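PDB 3RIQ: tailspike protein from Siphovirus 9NA, which probably binds the O-antigen of Salmonella lipopolysaccharide and cleaves it as an endorhamnosidase, serving the phage as its receptor-recognition protein. Local coordinates for residues 362-367 / 371-376; 101-106 / 341-346; 93-98 / 240-245; 303-308 / 350-355. One frame throughout, in Å; residues are numbered along the deposited sequence.

Interaction 1. Residues 362-367 / 371-376; sequences VCANKD and LNQIVC
Q373 lays its carboxamide against the backbone of A364 and grips that residue twice. Its OE1 accepts the A364 N-H at 3.1 Å, a bent bond (138° at the hydrogen), while its NE2 donates to the A364 carbonyl O. That second donor stands above the carbonyl plane, well away from the lone-pair directions, because the amide runs beside the peptide. A bend at chi2 (-76°) brings the end of the Q373 chain back to the loop. Glutamine suits the place: one amide offers both an acceptor and a donor, as a neighbouring strand would. A364, with nothing beyond CB, lets the amide come close, its CB 3.4 Å from OE1.

The segments span the turn between strand 355-362 and strand 374-376 of the right-handed parallel beta-helix, the second running on into the latter strand, so the contact ties a loop to the foot of the next strand. N365 reinforces the tie. Its OD1 takes a weak bond from the L371 N-H, and CG stands anti to the backbone N (chi1 -179°), which sends the amide across to that backbone. OD1 also accepts from T369 N, and ND2 donates to Q393 OE1. One water links the two amides and the L371 carbonyl: it accepts from N365 ND2 at 3.2 Å and from Q373 NE2 at 2.9 Å, and it donates to L371 O at 2.8 Å.

Interaction 2. Residues 101-106 / 341-346; sequences GNWVTN and EAHKEG
Both aromatic side chains, W103 and H343, leave their backbones with CG anti to the carbonyl carbon (chi1 -71° and -68°), and this carries the two rings toward one another across a gap where the nearest CA atoms, those of W103 and H343, are 10.6 Å apart. The imidazole meets the pyrrole side of the indole: H343 NE2 lies 3.4 Å from W103 CD1, and H343 CE1 follows at 3.6 Å from the same W103 CD1. The approach is oblique, with the ring planes steeply inclined and the centroids of the imidazole and the five-membered indole ring 4.7 Å apart.

Segment 341-346 is a turn of the parallel beta-helix between strands 333-340 and 347-349, whereas 101-106 belongs to the long excursion between strands 79-87 and 146-151 of the beta-helix, in its part between strand 92-93 and helix 107-112. The pair therefore joins that excursion to the side of the solenoid. A common neighbour fixes both rings: W103 NE1 donates to the backbone O of D319, and H343 NE2 is hydrogen-bonded to the carboxylate of the same residue. At its other nitrogen, H343 ND1 pairs with D367 OD2. Tryptophan suits the place by reaching far while offering one N-H, and histidine by presenting a polar nitrogen on either flank; the two nearby carboxylates would tend to favour a protonated imidazole. M321 packs against both rings.

Interaction 3. Residues 93-98 / 240-245; sequences TVYRFD and SYRVGE
Stacking dominates between F97 and R242. The guanidinium lies flat on the phenyl face, the planes parallel and the centres 3.6 Å apart, a cation-pi pair with R242 CZ only 18° off the ring normal. The aliphatic part joins in by a CH-pi contact, R242 CD lying 3.9 Å from the F97 ring centroid. With its chain extended from CG to NE (chi2 178°), R242 runs along the ring, so arginine suits the place by giving phenylalanine both a planar cation and methylenes. Y241 OH lies over the other guanidinium face, without bonding NH1.

Hydrogen bonding comes from Y95, whose OH accepts from R242 NH1 at 3.1 Å in a bent bond (135° at the hydrogen), meeting the guanidinium at its edge. Beyond the segments, R242 NE donates to Q274 OE1 and NH1 to Y214 OH.

R242 follows strand 238-241 of the parallel beta-helix, and F97 sits on the excursion between strand 92-93 and helix 107-112, which is thereby fastened to the solenoid. This buried cation is met by a pi face and mainly by neutral oxygens, with only a long, weak ion pair from NH2 to D229 of a neighbouring subunit, so its charge is probably spread over several partners and the guanidinium held against rotation.

Interaction 4. Residues 303-308 / 350-355; sequences WFQLPT and RGTNND
F304 and R350 form the heart of this contact, the guanidinium lying over one face of the phenyl ring with the planes 20° from parallel. R350 CZ comes to 3.4 Å from F304 CZ, and nearer the backbone R350 CG makes a CH-pi contact, 3.8 Å from the F304 ring centroid. Bends at chi2 and chi3 (101° and 102°) curl the arginine over the ring, so that methylene and guanidinium both touch it. Phenylalanine supplies a flat, apolar face, and arginine a chain that can follow it.

The backbones also draw close. G351 CA approaches F304 O at 3.2 Å as a CA-H...O contact, an approach close enough to suit a residue without a side chain. R350 O lies 3.3 Å from F304 CB. To one side, the methyl of T352 rests against the amide of Q305, with T352 CG2 3.7 Å from Q305 CD, while its hydroxyl is turned to G379 N.

These segments are loops of the parallel beta-helix: 303-308 lies near the end of the long connection from strand 281-282 to strand 311-318. Segment 350-355 runs from the turn after strand 347-349 into strand 355-362. Around the pair, W303 CD1 points at the centre of the opposite face of the F304 ring, the indole being steeply tilted to the phenyl. D285 OD2 accepts from F304 N, and G351 N bonds D349 OD1. Between the two segments runs G329, whose backbone is hydrogen-bonded to both F304 and T352.

How the interactions relate
All four contacts belong to the beta-helix and the excursions from it. Interaction 3 closes before interactions 4 and 1 open, 4 closes before 1 opens, and interaction 2 spans the longest stretch of chain, its segments alternating with those of 3 and of 4. Interactions 2 and 3, with centres 11 Å apart, fasten the same excursion, through residues 93-106, to different turns of the solenoid, and they touch through V104 with R96 and W103 with F97. Interactions 1 and 2, centres 12 Å apart, meet on adjacent turns, where K366 forms a salt bridge with E341. Interaction 4 lies about 20 Å from 1 and about 30 Å from 3, centre to centre; it joins two loops, while 1 braces a single turn.

Interaction 1. Residues 362-367 / 371-376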
loop_
_atom_site.group_PDB
_atom_site.type_symbol
_atom_site.label_atom_id
_atom_site.label_comp_id
_atom_site.label_asym_id
_atom_site.label_seq_id
_atom_site.Cartn_x
_atom_site.Cartn_y
_atom_site.Cartn_z
ATOM N N VAL A 362 8.320 -12.061 -6.851
ATOM C CA VAL A 362 9.769 -12.212 -6.921
ATOM C C VAL A 362 10.118 -13.641 -6.604
ATOM O O VAL A 362 9.652 -14.223 -5.596
ATOM C CB VAL A 362 10.471 -11.288 -5.900
ATOM C CG1 VAL A 362 11.991 -11.537 -5.893
ATOM C CG2 VAL A 362 10.158 -9.775 -6.170
ATOM N N CYS A 363 10.916 -14.221 -7.495
ATOM C CA CYS A 363 11.432 -15.582 -7.300
ATOM C C CYS A 363 10.356 -16.639 -7.006
ATOM O O CYS A 363 10.521 -17.422 -6.044
ATOM C CB CYS A 363 12.497 -15.602 -6.191
ATOM S SG CYS A 363 13.486 -17.146 -6.113
ATOM N N ALA A 364 9.261 -16.648 -7.773
ATOM C CA ALA A 364 8.315 -17.764 -7.682
ATOM C C ALA A 364 8.862 -18.967 -8.459
ATOM O O ALA A 364 9.974 -18.910 -9.039
ATOM C CB ALA A 364 6.923 -17.353 -8.170
ATOM N N ASN A 365 8.116 -20.074 -8.471
ATOM C CA ASN A 365 8.631 -21.299 -9.097
ATOM C C ASN A 365 10.026 -21.613 -8.543
ATOM O O ASN A 365 10.951 -22.025 -9.293
ATOM C CB ASN A 365 8.619 -21.162 -10.648
ATOM C CG ASN A 365 9.123 -22.416 -11.383
ATOM O OD1 ASN A 365 8.830 -23.572 -11.012
ATOM N ND2 ASN A 365 9.873 -22.185 -12.448
ATOM N N LYS A 366 10.173 -21.452 -7.223
ATOM C CA LYS A 366 11.485 -21.565 -6.612
ATOM C C LYS A 366 12.022 -22.983 -6.779
ATOM O O LYS A 366 13.246 -23.184 -6.831
ATOM C CB LYS A 366 11.438 -21.129 -5.132
ATOM C CG LYS A 366 12.802 -21.080 -4.390
ATOM C CD LYS A 366 12.567 -20.739 -2.902
ATOM C CE LYS A 366 13.864 -20.694 -2.112
ATOM N NZ LYS A 366 13.679 -20.476 -0.660
ATOM N N ASP A 367 11.135 -23.958 -6.920
ATOM C CA ASP A 367 11.635 -25.327 -7.070
ATOM C C ASP A 367 11.847 -25.798 -8.513
ATOM O O ASP A 367 12.139 -26.994 -8.757
ATOM C CB ASP A 367 10.781 -26.296 -6.283
ATOM C CG ASP A 367 10.963 -26.134 -4.789
ATOM O OD1 ASP A 367 12.050 -25.719 -4.301
ATOM O OD2 ASP A 367 10.018 -26.444 -4.099
ATOM N N LEU A 371 6.861 -24.061 -13.678
ATOM C CA LEU A 371 5.654 -23.309 -13.394
ATOM C C LEU A 371 5.872 -21.821 -13.707
ATOM O O LEU A 371 6.974 -21.332 -13.670
ATOM C CB LEU A 371 5.253 -23.489 -11.912
ATOM C CG LEU A 371 5.016 -24.937 -11.495
ATOM C CD1 LEU A 371 4.641 -24.934 -10.005
ATOM C CD2 LEU A 371 3.927 -25.579 -12.340
ATOM N N ASN A 372 4.787 -21.133 -14.020
ATOM C CA ASN A 372 4.820 -19.708 -14.342
ATOM C C ASN A 372 4.818 -18.801 -13.104
ATOM O O ASN A 372 4.435 -19.226 -12.017
ATOM C CB ASN A 372 3.651 -19.398 -15.273
ATOM C CG ASN A 372 3.673 -20.252 -16.512
ATOM O OD1 ASN A 372 4.702 -20.358 -17.172
ATOM N ND2 ASN A 372 2.577 -20.865 -16.822
ATOM N N GLN A 373 5.295 -17.566 -13.250
ATOM C CA GLN A 373 5.326 -16.645 -12.109
ATOM C C GLN A 373 3.931 -16.181 -11.737
ATOM O O GLN A 373 3.583 -16.216 -10.581
ATOM C CB GLN A 373 6.234 -15.427 -12.370
ATOM C CG GLN A 373 7.666 -15.842 -12.743
ATOM C CD GLN A 373 8.481 -16.312 -11.572
ATOM O OE1 GLN A 373 8.613 -15.609 -10.577
ATOM N NE2 GLN A 373 9.062 -17.492 -11.696
ATOM N N ILE A 374 3.155 -15.753 -12.723
ATOM C CA ILE A 374 1.784 -15.282 -12.538
ATOM C C ILE A 374 0.932 -16.013 -13.564
ATOM O O ILE A 374 1.299 -16.096 -14.750
ATOM C CB ILE A 374 1.693 -13.754 -12.740
ATOM C CG1 ILE A 374 2.417 -13.030 -11.604
ATOM C CG2 ILE A 374 0.207 -13.256 -12.779
ATOM C CD1 ILE A 374 2.402 -11.496 -11.706
ATOM N N VAL A 375 -0.167 -16.587 -13.092
ATOM C CA VAL A 375 -1.130 -17.289 -13.951
ATOM C C VAL A 375 -2.528 -16.750 -13.730
ATOM O O VAL A 375 -2.952 -16.573 -12.566
ATOM C CB VAL A 375 -1.177 -18.819 -13.636
ATOM C CG1 VAL A 375 -2.306 -19.496 -14.424
ATOM C CG2 VAL A 375 0.182 -19.479 -13.942
ATOM N N CYS A 376 -3.275 -16.542 -14.819
ATOM C CA CYS A 376 -4.729 -16.351 -14.730
ATOM C C CYS A 376 -5.348 -17.291 -15.738
ATOM O O CYS A 376 -4.921 -17.339 -16.937
ATOM C CB CYS A 376 -5.166 -14.934 -15.091
ATOM S SG CYS A 376 -4.469 -13.613 -14.071
HETATM O O HOH W 1 9.002 -19.448 -13.808
#

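Interaction 2. Residues 101-106 / 341-346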
loop_
_atom_site.group_PDB
_atom_site.type_symbol
_atom_site.label_atom_id
_atom_site.label_comp_id
_atom_site.label_asym_id
_atom_site.label_seq_id
_atom_site.Cartn_x
_atom_site.Cartn_y
_atom_site.Cartn_z
ATOM N N GLY A 101 16.743 -21.878 9.282
ATOM C CA GLY A 101 15.350 -21.517 9.017
ATOM C C GLY A 101 14.903 -21.760 7.573
ATOM O O GLY A 101 13.881 -21.173 7.118
ATOM N N ASN A 102 15.639 -22.615 6.847
ATOM C CA ASN A 102 15.248 -22.995 5.471
ATOM C C ASN A 102 14.508 -24.331 5.407
ATOM O O ASN A 102 14.683 -25.190 6.286
ATOM C CB ASN A 102 16.485 -23.086 4.560
ATOM C CG ASN A 102 17.084 -21.728 4.252
ATOM O OD1 ASN A 102 18.313 -21.540 4.320
ATOM N ND2 ASN A 102 16.232 -20.770 3.906
ATOM N N TRP A 103 13.690 -24.512 4.372
ATOM C CA TRP A 103 12.951 -25.769 4.202
ATOM C C TRP A 103 13.884 -26.964 4.149
ATOM O O TRP A 103 14.949 -26.925 3.481
ATOM C CB TRP A 103 12.137 -25.760 2.910
ATOM C CG TRP A 103 10.951 -24.837 2.932
ATOM C CD1 TRP A 103 10.859 -23.581 2.355
ATOM C CD2 TRP A 103 9.684 -25.079 3.556
ATOM N NE1 TRP A 103 9.601 -23.048 2.571
ATOM C CE2 TRP A 103 8.863 -23.936 3.310
ATOM C CE3 TRP A 103 9.153 -26.145 4.294
ATOM C CZ2 TRP A 103 7.539 -23.830 3.796
ATOM C CZ3 TRP A 103 7.840 -26.047 4.755
ATOM C CH2 TRP A 103 7.044 -24.901 4.495
ATOM N N VAL A 104 13.448 -28.031 4.816
ATOM C CA VAL A 104 14.020 -29.373 4.691
ATOM C C VAL A 104 12.990 -30.210 3.931
ATOM O O VAL A 104 11.829 -30.296 4.344
ATOM C CB VAL A 104 14.291 -30.021 6.072
ATOM C CG1 VAL A 104 14.728 -31.504 5.912
ATOM C CG2 VAL A 104 15.344 -29.202 6.850
ATOM N N THR A 105 13.390 -30.804 2.809
ATOM C CA THR A 105 12.416 -31.546 1.998
ATOM C C THR A 105 12.756 -33.019 1.777
ATOM O O THR A 105 11.881 -33.785 1.372
ATOM C CB THR A 105 12.201 -30.881 0.614
ATOM O OG1 THR A 105 13.434 -30.910 -0.108
ATOM C CG2 THR A 105 11.703 -29.437 0.736
ATOM N N ASN A 106 14.010 -33.419 2.019
ATOM C CA ASN A 106 14.395 -34.822 1.976
ATOM C C ASN A 106 13.468 -35.608 2.917
ATOM O O ASN A 106 13.467 -35.341 4.129
ATOM C CB ASN A 106 15.870 -34.949 2.373
ATOM C CG ASN A 106 16.367 -36.392 2.384
ATOM O OD1 ASN A 106 15.608 -37.326 2.616
ATOM N ND2 ASN A 106 17.667 -36.569 2.141
ATOM N N GLU A 341 9.651 -15.852 -3.162
ATOM C CA GLU A 341 10.122 -17.253 -2.954
ATOM C C GLU A 341 8.980 -18.267 -2.888
ATOM O O GLU A 341 9.123 -19.323 -2.273
ATOM C CB GLU A 341 11.002 -17.358 -1.674
ATOM C CG GLU A 341 12.378 -16.667 -1.711
ATOM C CD GLU A 341 12.983 -16.758 -0.307
ATOM O OE1 GLU A 341 13.558 -17.777 -0.008
ATOM O OE2 GLU A 341 12.766 -15.864 0.563
ATOM N N ALA A 342 7.855 -18.008 -3.557
ATOM C CA ALA A 342 6.823 -19.071 -3.657
ATOM C C ALA A 342 7.429 -20.285 -4.366
ATOM O O ALA A 342 8.115 -20.124 -5.395
ATOM C CB ALA A 342 5.620 -18.577 -4.426
ATOM N N HIS A 343 7.187 -21.486 -3.834
ATOM C CA HIS A 343 7.757 -22.678 -4.464
ATOM C C HIS A 343 6.970 -23.122 -5.713
ATOM O O HIS A 343 7.559 -23.693 -6.652
ATOM C CB HIS A 343 7.939 -23.809 -3.449
ATOM C CG HIS A 343 8.994 -23.514 -2.426
ATOM N ND1 HIS A 343 10.050 -24.365 -2.179
ATOM C CD2 HIS A 343 9.177 -22.443 -1.623
ATOM C CE1 HIS A 343 10.821 -23.845 -1.232
ATOM N NE2 HIS A 343 10.315 -22.671 -0.886
ATOM N N LYS A 344 5.681 -22.812 -5.744
ATOM C CA LYS A 344 4.844 -23.008 -6.934
ATOM C C LYS A 344 4.667 -21.651 -7.621
ATOM O O LYS A 344 5.587 -20.799 -7.559
ATOM C CB LYS A 344 3.486 -23.646 -6.557
ATOM C CG LYS A 344 3.600 -24.879 -5.629
ATOM C CD LYS A 344 4.368 -26.027 -6.238
ATOM C CE LYS A 344 4.302 -27.299 -5.321
ATOM N NZ LYS A 344 5.174 -27.220 -4.093
ATOM N N GLU A 345 3.515 -21.412 -8.259
ATOM C CA GLU A 345 3.293 -20.099 -8.862
ATOM C C GLU A 345 3.299 -18.970 -7.815
ATOM O O GLU A 345 2.973 -19.197 -6.649
ATOM C CB GLU A 345 1.973 -20.049 -9.601
ATOM C CG GLU A 345 1.905 -20.958 -10.836
ATOM C CD GLU A 345 1.459 -22.403 -10.546
ATOM O OE1 GLU A 345 1.310 -22.800 -9.369
ATOM O OE2 GLU A 345 1.232 -23.130 -11.528
ATOM N N GLY A 346 3.674 -17.763 -8.238
ATOM C CA GLY A 346 3.721 -16.629 -7.322
ATOM C C GLY A 346 2.367 -16.005 -7.002
ATOM O O GLY A 346 2.136 -15.520 -5.894
#

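Interaction 3. Residues 93-98 / 240-245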
loop_
_atom_site.group_PDB
_atom_site.type_symbol
_atom_site.label_atom_id
_atom_site.label_comp_id
_atom_site.label_asym_id
_atom_site.label_seq_id
_atom_site.Cartn_x
_atom_site.Cartn_y
_atom_site.Cartn_z
ATOM N N THR A 93 5.476 -33.639 16.811
ATOM C CA THR A 93 5.304 -32.708 15.702
ATOM C C THR A 93 6.346 -32.927 14.639
ATOM O O THR A 93 7.464 -33.382 14.933
ATOM C CB THR A 93 5.343 -31.218 16.125
ATOM O OG1 THR A 93 6.659 -30.865 16.617
ATOM C CG2 THR A 93 4.261 -30.938 17.189
ATOM N N VAL A 94 5.977 -32.624 13.395
ATOM C CA VAL A 94 6.953 -32.553 12.273
ATOM C C VAL A 94 7.516 -31.128 12.159
ATOM O O VAL A 94 6.751 -30.162 12.283
ATOM C CB VAL A 94 6.321 -33.065 10.929
ATOM C CG1 VAL A 94 5.116 -32.202 10.458
ATOM C CG2 VAL A 94 7.381 -33.110 9.821
ATOM N N TYR A 95 8.840 -31.000 12.017
ATOM C CA TYR A 95 9.498 -29.703 11.945
ATOM C C TYR A 95 10.263 -29.614 10.644
ATOM O O TYR A 95 11.292 -30.283 10.466
ATOM C CB TYR A 95 10.422 -29.510 13.147
ATOM C CG TYR A 95 11.015 -28.108 13.199
ATOM C CD1 TYR A 95 10.188 -26.996 13.335
ATOM C CD2 TYR A 95 12.385 -27.901 13.134
ATOM C CE1 TYR A 95 10.716 -25.715 13.363
ATOM C CE2 TYR A 95 12.945 -26.597 13.190
ATOM C CZ TYR A 95 12.079 -25.510 13.295
ATOM O OH TYR A 95 12.569 -24.233 13.354
ATOM N N ARG A 96 9.753 -28.814 9.713
ATOM C CA ARG A 96 10.246 -28.887 8.312
ATOM C C ARG A 96 11.378 -27.899 7.982
ATOM O O ARG A 96 11.538 -27.526 6.821
ATOM C CB ARG A 96 9.067 -28.640 7.343
ATOM C CG ARG A 96 8.008 -29.760 7.341
ATOM C CD ARG A 96 6.892 -29.488 6.354
ATOM N NE ARG A 96 5.970 -30.622 6.221
ATOM C CZ ARG A 96 6.225 -31.740 5.529
ATOM N NH1 ARG A 96 7.382 -31.888 4.873
ATOM N NH2 ARG A 96 5.326 -32.717 5.478
ATOM N N PHE A 97 12.138 -27.471 8.993
ATOM C CA PHE A 97 13.143 -26.409 8.822
ATOM C C PHE A 97 14.489 -26.784 9.417
ATOM O O PHE A 97 14.579 -27.528 10.385
ATOM C CB PHE A 97 12.619 -25.063 9.380
ATOM C CG PHE A 97 11.288 -24.694 8.787
ATOM C CD1 PHE A 97 11.214 -24.020 7.555
ATOM C CD2 PHE A 97 10.095 -25.131 9.398
ATOM C CE1 PHE A 97 9.985 -23.751 6.955
ATOM C CE2 PHE A 97 8.866 -24.877 8.818
ATOM C CZ PHE A 97 8.810 -24.182 7.573
ATOM N N ASP A 98 15.546 -26.267 8.808
ATOM C CA ASP A 98 16.901 -26.521 9.306
ATOM C C ASP A 98 17.347 -25.397 10.240
ATOM O O ASP A 98 16.562 -24.480 10.568
ATOM C CB ASP A 98 17.903 -26.745 8.145
ATOM C CG ASP A 98 18.122 -25.494 7.254
ATOM O OD1 ASP A 98 17.819 -24.341 7.673
ATOM O OD2 ASP A 98 18.653 -25.691 6.129
ATOM N N SER A 240 0.690 -14.928 9.813
ATOM C CA SER A 240 0.441 -16.380 9.840
ATOM C C SER A 240 1.786 -17.041 9.603
ATOM O O SER A 240 2.386 -16.862 8.512
ATOM C CB SER A 240 -0.530 -16.737 8.718
ATOM O OG SER A 240 -0.681 -18.139 8.614
ATOM N N TYR A 241 2.294 -17.760 10.609
ATOM C CA TYR A 241 3.689 -18.240 10.567
ATOM C C TYR A 241 3.795 -19.753 10.598
ATOM O O TYR A 241 3.399 -20.384 11.592
ATOM C CB TYR A 241 4.423 -17.674 11.796
ATOM C CG TYR A 241 5.827 -18.218 12.023
ATOM C CD1 TYR A 241 6.854 -18.057 11.065
ATOM C CD2 TYR A 241 6.131 -18.869 13.231
ATOM C CE1 TYR A 241 8.150 -18.549 11.306
ATOM C CE2 TYR A 241 7.435 -19.368 13.486
ATOM C CZ TYR A 241 8.431 -19.184 12.507
ATOM O OH TYR A 241 9.729 -19.622 12.711
ATOM N N ARG A 242 4.296 -20.326 9.511
ATOM C CA ARG A 242 4.577 -21.782 9.447
ATOM C C ARG A 242 3.391 -22.706 9.765
ATOM O O ARG A 242 3.552 -23.801 10.391
ATOM C CB ARG A 242 5.799 -22.139 10.312
ATOM C CG ARG A 242 7.076 -21.626 9.673
ATOM C CD ARG A 242 8.272 -21.942 10.560
ATOM N NE ARG A 242 9.519 -21.527 9.934
ATOM C CZ ARG A 242 10.705 -21.731 10.489
ATOM N NH1 ARG A 242 10.777 -22.418 11.644
ATOM N NH2 ARG A 242 11.807 -21.331 9.865
ATOM N N VAL A 243 2.212 -22.294 9.312
ATOM C CA VAL A 243 1.076 -23.216 9.430
ATOM C C VAL A 243 1.237 -24.405 8.464
ATOM O O VAL A 243 1.936 -24.334 7.434
ATOM C CB VAL A 243 -0.311 -22.505 9.259
ATOM C CG1 VAL A 243 -0.391 -21.352 10.236
ATOM C CG2 VAL A 243 -0.549 -22.054 7.831
ATOM N N GLY A 244 0.582 -25.511 8.810
ATOM C CA GLY A 244 0.701 -26.744 7.999
ATOM C C GLY A 244 -0.128 -26.724 6.705
ATOM O O GLY A 244 0.145 -27.537 5.787
ATOM N N GLU A 245 -1.096 -25.813 6.608
ATOM C CA GLU A 245 -1.869 -25.673 5.377
ATOM C C GLU A 245 -1.637 -24.276 4.795
ATOM O O GLU A 245 -0.497 -23.945 4.435
ATOM C CB GLU A 245 -3.354 -26.062 5.591
ATOM C CG GLU A 245 -3.477 -27.571 5.826
ATOM C CD GLU A 245 -4.901 -28.110 5.801
ATOM O OE1 GLU A 245 -5.744 -27.561 5.058
ATOM O OE2 GLU A 245 -5.163 -29.112 6.515
#

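Interaction 4. Residues 303-308 / 350-355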
loop_
_atom_site.group_PDB
_atom_site.type_symbol
_atom_site.label_atom_id
_atom_site.label_comp_id
_atom_site.label_asym_id
_atom_site.label_seq_id
_atom_site.Cartn_x
_atom_site.Cartn_y
_atom_site.Cartn_z
ATOM N N TRP A 303 -17.835 -24.281 -12.553
ATOM C CA TRP A 303 -16.771 -24.545 -11.568
ATOM C C TRP A 303 -15.697 -23.443 -11.651
ATOM O O TRP A 303 -15.300 -23.022 -12.753
ATOM C CB TRP A 303 -16.128 -25.883 -11.865
ATOM C CG TRP A 303 -15.599 -26.644 -10.701
ATOM C CD1 TRP A 303 -14.299 -27.091 -10.515
ATOM C CD2 TRP A 303 -16.348 -27.114 -9.564
ATOM N NE1 TRP A 303 -14.207 -27.795 -9.336
ATOM C CE2 TRP A 303 -15.451 -27.864 -8.751
ATOM C CE3 TRP A 303 -17.698 -27.010 -9.182
ATOM C CZ2 TRP A 303 -15.853 -28.472 -7.553
ATOM C CZ3 TRP A 303 -18.118 -27.648 -7.995
ATOM C CH2 TRP A 303 -17.187 -28.377 -7.200
ATOM N N PHE A 304 -15.263 -22.978 -10.485
ATOM C CA PHE A 304 -14.226 -21.945 -10.296
ATOM C C PHE A 304 -14.746 -20.544 -10.558
ATOM O O PHE A 304 -13.982 -19.591 -10.474
ATOM C CB PHE A 304 -12.924 -22.177 -11.103
ATOM C CG PHE A 304 -12.276 -23.514 -10.866
ATOM C CD1 PHE A 304 -11.969 -23.946 -9.571
ATOM C CD2 PHE A 304 -11.944 -24.341 -11.956
ATOM C CE1 PHE A 304 -11.329 -25.169 -9.360
ATOM C CE2 PHE A 304 -11.294 -25.599 -11.769
ATOM C CZ PHE A 304 -10.987 -26.015 -10.467
ATOM N N GLN A 305 -16.037 -20.401 -10.866
ATOM C CA GLN A 305 -16.563 -19.080 -11.283
ATOM C C GLN A 305 -17.705 -18.545 -10.405
ATOM O O GLN A 305 -18.529 -17.731 -10.849
ATOM C CB GLN A 305 -16.966 -19.123 -12.767
ATOM C CG GLN A 305 -15.812 -19.532 -13.660
ATOM C CD GLN A 305 -16.120 -19.468 -15.139
ATOM O OE1 GLN A 305 -17.263 -19.253 -15.559
ATOM N NE2 GLN A 305 -15.085 -19.688 -15.951
ATOM N N LEU A 306 -17.759 -18.979 -9.145
ATOM C CA LEU A 306 -18.791 -18.434 -8.255
ATOM C C LEU A 306 -18.566 -16.945 -8.042
ATOM O O LEU A 306 -17.405 -16.508 -7.981
ATOM C CB LEU A 306 -18.765 -19.160 -6.891
ATOM C CG LEU A 306 -19.284 -20.607 -6.930
ATOM C CD1 LEU A 306 -18.874 -21.411 -5.678
ATOM C CD2 LEU A 306 -20.824 -20.593 -7.130
ATOM N N PRO A 307 -19.648 -16.163 -7.839
ATOM C CA PRO A 307 -19.473 -14.733 -7.625
ATOM C C PRO A 307 -19.119 -14.404 -6.163
ATOM O O PRO A 307 -19.909 -13.853 -5.402
ATOM C CB PRO A 307 -20.815 -14.149 -8.080
ATOM C CG PRO A 307 -21.837 -15.219 -7.610
ATOM C CD PRO A 307 -21.082 -16.539 -7.866
ATOM N N THR A 308 -17.915 -14.780 -5.780
ATOM C CA THR A 308 -17.510 -14.652 -4.381
ATOM C C THR A 308 -17.363 -13.202 -3.927
ATOM O O THR A 308 -17.611 -12.919 -2.752
ATOM C CB THR A 308 -16.247 -15.470 -4.092
ATOM O OG1 THR A 308 -15.258 -15.207 -5.109
ATOM C CG2 THR A 308 -16.586 -16.969 -4.119
ATOM N N ARG A 350 -7.577 -18.595 -10.449
ATOM C CA ARG A 350 -8.183 -19.820 -10.967
ATOM C C ARG A 350 -9.619 -19.551 -11.448
ATOM O O ARG A 350 -10.295 -20.450 -11.988
ATOM C CB ARG A 350 -8.161 -20.917 -9.877
ATOM C CG ARG A 350 -8.911 -22.182 -10.275
ATOM C CD ARG A 350 -8.056 -23.300 -10.722
ATOM N NE ARG A 350 -8.047 -24.140 -9.550
ATOM C CZ ARG A 350 -7.804 -25.449 -9.462
ATOM N NH1 ARG A 350 -7.450 -26.218 -10.503
ATOM N NH2 ARG A 350 -7.897 -25.978 -8.254
ATOM N N GLY A 351 -10.087 -18.330 -11.231
ATOM C CA GLY A 351 -11.449 -17.935 -11.617
ATOM C C GLY A 351 -11.466 -17.141 -12.910
ATOM O O GLY A 351 -10.733 -17.444 -13.863
ATOM N N THR A 352 -12.327 -16.128 -12.950
ATOM C CA THR A 352 -12.456 -15.291 -14.133
ATOM C C THR A 352 -13.064 -13.957 -13.713
ATOM O O THR A 352 -13.617 -13.850 -12.634
ATOM C CB THR A 352 -13.369 -16.000 -15.193
ATOM O OG1 THR A 352 -13.325 -15.285 -16.424
ATOM C CG2 THR A 352 -14.835 -16.062 -14.705
ATOM N N ASN A 353 -12.984 -12.932 -14.560
ATOM C CA ASN A 353 -13.704 -11.687 -14.334
ATOM C C ASN A 353 -13.370 -11.107 -12.955
ATOM O O ASN A 353 -14.243 -10.651 -12.231
ATOM C CB ASN A 353 -15.221 -11.921 -14.524
ATOM C CG ASN A 353 -16.043 -10.647 -14.413
ATOM O OD1 ASN A 353 -15.590 -9.566 -14.802
ATOM N ND2 ASN A 353 -17.262 -10.768 -13.864
ATOM N N ASN A 354 -12.070 -11.082 -12.641
ATOM C CA ASN A 354 -11.561 -10.414 -11.436
ATOM C C ASN A 354 -10.732 -9.201 -11.804
ATOM O O ASN A 354 -10.190 -9.104 -12.907
ATOM C CB ASN A 354 -10.726 -11.407 -10.590
ATOM C CG ASN A 354 -11.565 -12.566 -10.074
ATOM O OD1 ASN A 354 -12.587 -12.345 -9.432
ATOM N ND2 ASN A 354 -11.160 -13.793 -10.388
ATOM N N ASP A 355 -10.629 -8.294 -10.838
ATOM C CA ASP A 355 -9.873 -7.059 -10.993
ATOM C C ASP A 355 -8.652 -7.103 -10.093
ATOM O O ASP A 355 -8.788 -7.210 -8.877
ATOM C CB ASP A 355 -10.764 -5.872 -10.657
ATOM C CG ASP A 355 -11.730 -5.587 -11.762
ATOM O OD1 ASP A 355 -11.299 -5.039 -12.789
ATOM O OD2 ASP A 355 -12.916 -5.912 -11.633
#